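Local coordinates for protein transcription regulator AcaB (Escherichia coli, PDB 6N8B) that acts as a plasmid-encoded transcriptional regulator with a crucial role in IncC plasmid conjugation, probably by controlling the expression of transfer genes, at residues Ile163-Gly167 against Glu202-Ala207. Sequence-based numbering, arbitrary orientation.
Sequences IKLAG and EIADEA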
# COMPACT_ATOMS: atom_id res chain seq x y z
N ILE A 163 -2.47 5.52 -1.20
CA ILE A 163 -1.56 6.54 -0.67
C ILE A 163 -1.87 6.83 0.79
O ILE A 163 -0.96 6.90 1.63
CB ILE A 163 -1.61 7.81 -1.53
CG1 ILE A 163 -0.93 7.58 -2.88
CG2 ILE A 163 -0.94 8.96 -0.81
CD1 ILE A 163 0.57 7.28 -2.78
N LYS A 164 -3.15 7.02 1.14
CA LYS A 164 -3.47 7.19 2.56
C LYS A 164 -3.26 5.90 3.35
O LYS A 164 -2.94 5.97 4.54
CB LYS A 164 -4.88 7.77 2.76
CG LYS A 164 -6.00 7.21 1.94
CD LYS A 164 -7.29 7.28 2.74
CE LYS A 164 -7.99 8.63 2.57
NZ LYS A 164 -8.50 8.93 1.20
N LEU A 165 -3.43 4.73 2.74
CA LEU A 165 -3.04 3.50 3.42
C LEU A 165 -1.55 3.52 3.74
O LEU A 165 -1.14 3.22 4.87
CB LEU A 165 -3.37 2.28 2.58
CG LEU A 165 -2.91 0.98 3.23
CD1 LEU A 165 -3.51 0.82 4.62
CD2 LEU A 165 -3.23 -0.21 2.35
N ALA A 166 -0.72 3.89 2.76
CA ALA A 166 0.69 4.12 3.01
C ALA A 166 0.89 5.11 4.15
O ALA A 166 1.60 4.82 5.12
CB ALA A 166 1.36 4.65 1.74
N GLY A 167 0.25 6.28 4.05
CA GLY A 167 0.39 7.29 5.09
C GLY A 167 0.03 6.78 6.47
O GLY A 167 0.65 7.15 7.47
N GLU A 202 1.65 14.03 0.38
CA GLU A 202 0.36 13.42 0.68
C GLU A 202 0.52 12.35 1.75
O GLU A 202 -0.28 12.26 2.69
CB GLU A 202 -0.25 12.79 -0.57
CG GLU A 202 -0.94 13.72 -1.55
CD GLU A 202 -1.87 12.96 -2.49
OE1 GLU A 202 -2.88 12.41 -1.99
OE2 GLU A 202 -1.55 12.84 -3.69
N ILE A 203 1.56 11.52 1.62
CA ILE A 203 1.78 10.44 2.57
C ILE A 203 2.16 11.00 3.94
O ILE A 203 1.70 10.50 4.98
CB ILE A 203 2.87 9.49 2.03
CG1 ILE A 203 2.40 8.87 0.71
CG2 ILE A 203 3.17 8.41 3.05
CD1 ILE A 203 3.31 7.77 0.19
N ALA A 204 2.99 12.04 3.97
CA ALA A 204 3.38 12.64 5.24
C ALA A 204 2.19 13.30 5.94
O ALA A 204 2.12 13.28 7.17
CB ALA A 204 4.50 13.65 5.02
N ASP A 205 1.26 13.88 5.17
CA ASP A 205 0.10 14.52 5.78
C ASP A 205 -0.82 13.50 6.43
O ASP A 205 -1.32 13.72 7.54
CB ASP A 205 -0.66 15.34 4.74
CG ASP A 205 0.06 16.62 4.37
OD1 ASP A 205 1.20 16.83 4.83
OD2 ASP A 205 -0.52 17.43 3.61
N GLU A 206 -1.05 12.37 5.77
CA GLU A 206 -1.91 11.34 6.34
C GLU A 206 -1.26 10.68 7.55
O GLU A 206 -1.95 10.22 8.45
CB GLU A 206 -2.26 10.30 5.28
CG GLU A 206 -3.18 9.19 5.76
CD GLU A 206 -4.59 9.67 6.07
OE1 GLU A 206 -5.01 10.71 5.52
OE2 GLU A 206 -5.28 8.99 6.86
N ALA A 207 0.08 10.66 7.59
CA ALA A 207 0.77 10.09 8.74
C ALA A 207 0.64 11.00 9.96
O ALA A 207 0.53 10.52 11.09
CB ALA A 207 2.24 9.84 8.40
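Gly-167 marks the point where helix 148-182 meets the short C-terminal helix 201-211. Its CA lies 4.3 Å from Ile-203 CA and 3.5 Å from Ile-203 O, and its carbonyl O reaches 3.2 Å from Ala-207 CA. A CB modelled on Gly-167 would fall 2.6 Å from Glu-206 CB and 3.0 Å from Ile-203 O, both clashes, so the missing side chain permits this backbone proximity.

Isoleucines fill the apolar flank. The CA-to-CB bond of Ile-163 points toward the partner helix, and chi1 m places CG2 3.7 Å from Ile-203 CG1. Ile-203 adopts the extended mt rotamer, which carries its CD1 to 4.0 Å from Ala-166 CB; both side chains also touch Ser-41 of helix 32-59. Glu-202 packs its CB on Ile-163 CG2 at 3.9 Å, while its carboxylate salt-bridges Arg-40.

Beside Lys-164 the contact is made by the aliphatic part of Glu-206. Chi1 t sets Glu-206 CG 3.7 Å from Lys-164 CB and 3.5 Å from Lys-164 O, and chi2 p then turns the carboxylate. The CA-to-CB bond of Lys-164 points sideways and the end of the side chain leads away; NZ stays 5.8 Å from Glu-206 OE1, too far for a salt bridge.

The axes of segments 163-167 and 202-207 approach to 7.7 Å and cross at -53°: glycine-mediated close helix-helix packing, joining the C-terminal helix to AcaB's long-helix bundle.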